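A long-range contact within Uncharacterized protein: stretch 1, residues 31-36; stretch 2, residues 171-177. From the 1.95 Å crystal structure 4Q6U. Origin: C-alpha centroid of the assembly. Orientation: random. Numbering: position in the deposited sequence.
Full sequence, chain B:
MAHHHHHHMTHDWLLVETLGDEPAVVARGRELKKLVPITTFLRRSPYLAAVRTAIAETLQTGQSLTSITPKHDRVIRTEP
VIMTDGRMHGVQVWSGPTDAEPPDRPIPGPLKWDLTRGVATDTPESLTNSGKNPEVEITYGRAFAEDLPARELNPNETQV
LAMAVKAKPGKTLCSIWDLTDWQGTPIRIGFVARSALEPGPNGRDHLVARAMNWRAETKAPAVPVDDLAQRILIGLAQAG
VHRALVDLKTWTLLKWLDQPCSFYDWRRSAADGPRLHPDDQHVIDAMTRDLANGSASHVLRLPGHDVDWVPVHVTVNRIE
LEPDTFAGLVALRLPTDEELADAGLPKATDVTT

Stretch 1 31-36: ELKKLV
Stretch 2 171-177: KTLCSIW

How do the two strands lie against each other? Strand 31-36 and strand 172-177 run nearly antiparallel, at 170° between their N-to-C directions, and their axes come no closer than 7.1 Å. In register, Leu 32 CA lies 7.1 Å from Ile 176 CA and Lys 34 CA lies 6.0 Å from Cys 174 CA. No hydrogen bond joins the stretches among the modelled atoms; the closest approaches all involve side chains.

What does Leu 32 fill? Its CA-to-CB bond points toward the second strand, and with chi1 t and chi2 p both methyls reach that strand. Leu 32 CD2 lies 3.7 Å from Ser 175 C, and Leu 32 CD1 lies 4.0 Å from Cys 174 CB. Ile 176 starts sideways, but with both chi angles m its end comes nearer, bringing Ile 176 CD1 to 3.7 Å from Leu 32 CB. Leu 32 thus occupies the hollow between Cys 174 and Ile 176.

How does Leu 35 come to face the same strand as Leu 32? The backbone leaves regular extended geometry: phi/psi is -86/73 at Lys 34 and 43/49 at Leu 35, against -67/138 at Leu 32 and -124/143 at Lys 33. A tight local hydrogen bond, Leu 35 N to Lys 33 O at 3.0 Å, accompanies this kink. Lys 34, modelled only to CB, points sideways.

What meets Leu 35? Its chi1 is off-well at -92° with chi2 t. Cys 174, chi1 m, offers its sulfur as the bump: Cys 174 SG packs 3.6 Å from Leu 35 CG and also lies 4.2 Å from Lys 33 O. Farther along, Leu 35 CD1 rests 3.6 Å from Thr 172 OG1, with Thr 172 pointing toward the first strand in chi1 p. Cys 174 therefore touches both leucines, while Leu 173 points away.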

# COMPACT_ATOMS: atom_id res chain seq x y z
N GLU B 31 4.15 17.60 -15.90
CA GLU B 31 4.93 16.85 -14.93
C GLU B 31 4.82 17.49 -13.56
O GLU B 31 5.03 18.69 -13.41
CB GLU B 31 6.40 16.76 -15.38
N LEU B 32 4.48 16.69 -12.55
CA LEU B 32 4.29 17.20 -11.19
C LEU B 32 5.59 17.69 -10.54
O LEU B 32 6.63 17.04 -10.66
CB LEU B 32 3.67 16.12 -10.30
CG LEU B 32 3.51 16.46 -8.82
CD1 LEU B 32 2.46 17.55 -8.64
CD2 LEU B 32 3.14 15.23 -8.00
N LYS B 33 5.51 18.83 -9.86
CA LYS B 33 6.59 19.30 -8.98
C LYS B 33 6.03 19.52 -7.57
O LYS B 33 4.90 19.99 -7.41
CB LYS B 33 7.21 20.59 -9.52
CG LYS B 33 7.64 20.53 -10.98
CD LYS B 33 8.76 19.52 -11.19
CE LYS B 33 9.16 19.44 -12.65
NZ LYS B 33 10.23 18.42 -12.88
N LYS B 34 6.83 19.21 -6.55
CA LYS B 34 6.34 19.22 -5.17
C LYS B 34 6.41 20.59 -4.48
O LYS B 34 7.23 20.79 -3.58
CB LYS B 34 7.12 18.19 -4.34
N LEU B 35 5.51 21.49 -4.87
CA LEU B 35 5.40 22.83 -4.29
C LEU B 35 6.74 23.50 -4.07
O LEU B 35 7.00 24.02 -2.98
CB LEU B 35 4.63 22.78 -2.97
CG LEU B 35 3.11 22.98 -2.99
CD1 LEU B 35 2.54 22.77 -1.61
CD2 LEU B 35 2.74 24.36 -3.50
N VAL B 36 7.59 23.49 -5.09
CA VAL B 36 8.91 24.09 -4.99
C VAL B 36 8.85 25.61 -5.12
O VAL B 36 8.48 26.12 -6.18
CB VAL B 36 9.86 23.55 -6.07
CG1 VAL B 36 11.24 24.17 -5.92
CG2 VAL B 36 9.92 22.02 -6.01
N LYS B 171 -1.80 22.10 6.15
CA LYS B 171 -1.50 20.86 5.43
C LYS B 171 -1.63 21.01 3.91
O LYS B 171 -2.66 21.45 3.41
CB LYS B 171 -2.43 19.74 5.92
N THR B 172 -0.57 20.64 3.19
CA THR B 172 -0.60 20.66 1.73
C THR B 172 -0.35 19.28 1.13
O THR B 172 0.31 18.44 1.74
CB THR B 172 0.44 21.64 1.14
OG1 THR B 172 1.76 21.26 1.56
CG2 THR B 172 0.16 23.06 1.60
N LEU B 173 -0.87 19.06 -0.07
CA LEU B 173 -0.67 17.79 -0.76
C LEU B 173 -0.48 17.95 -2.27
O LEU B 173 -1.25 18.65 -2.93
CB LEU B 173 -1.85 16.85 -0.48
CG LEU B 173 -1.78 15.49 -1.17
CD1 LEU B 173 -0.46 14.78 -0.86
CD2 LEU B 173 -2.97 14.63 -0.78
N CYS B 174 0.56 17.33 -2.81
CA CYS B 174 0.77 17.24 -4.25
C CYS B 174 0.86 15.77 -4.65
O CYS B 174 1.66 15.03 -4.09
CB CYS B 174 2.05 17.97 -4.68
SG CYS B 174 2.13 19.71 -4.24
N SER B 175 0.07 15.34 -5.63
CA SER B 175 0.14 13.94 -6.06
C SER B 175 -0.26 13.77 -7.52
O SER B 175 -0.84 14.67 -8.13
CB SER B 175 -0.75 13.06 -5.17
OG SER B 175 -0.51 11.69 -5.45
N ILE B 176 0.08 12.61 -8.08
CA ILE B 176 -0.43 12.16 -9.37
C ILE B 176 -1.34 10.96 -9.13
O ILE B 176 -0.93 9.99 -8.49
CB ILE B 176 0.71 11.73 -10.31
CG1 ILE B 176 1.63 12.90 -10.64
CG2 ILE B 176 0.13 11.13 -11.59
CD1 ILE B 176 1.02 13.89 -11.60
N TRP B 177 -2.56 11.00 -9.66
CA TRP B 177 -3.53 9.92 -9.43
C TRP B 177 -3.96 9.21 -10.71
O TRP B 177 -4.04 9.83 -11.78
CB TRP B 177 -4.77 10.45 -8.72
CG TRP B 177 -4.60 10.60 -7.24
CD1 TRP B 177 -3.43 10.65 -6.54
CD2 TRP B 177 -5.65 10.71 -6.28
NE1 TRP B 177 -3.69 10.79 -5.20
CE2 TRP B 177 -5.05 10.83 -5.01
CE3 TRP B 177 -7.05 10.71 -6.37
CZ2 TRP B 177 -5.80 10.96 -3.84
CZ3 TRP B 177 -7.79 10.84 -5.21
CH2 TRP B 177 -7.16 10.96 -3.96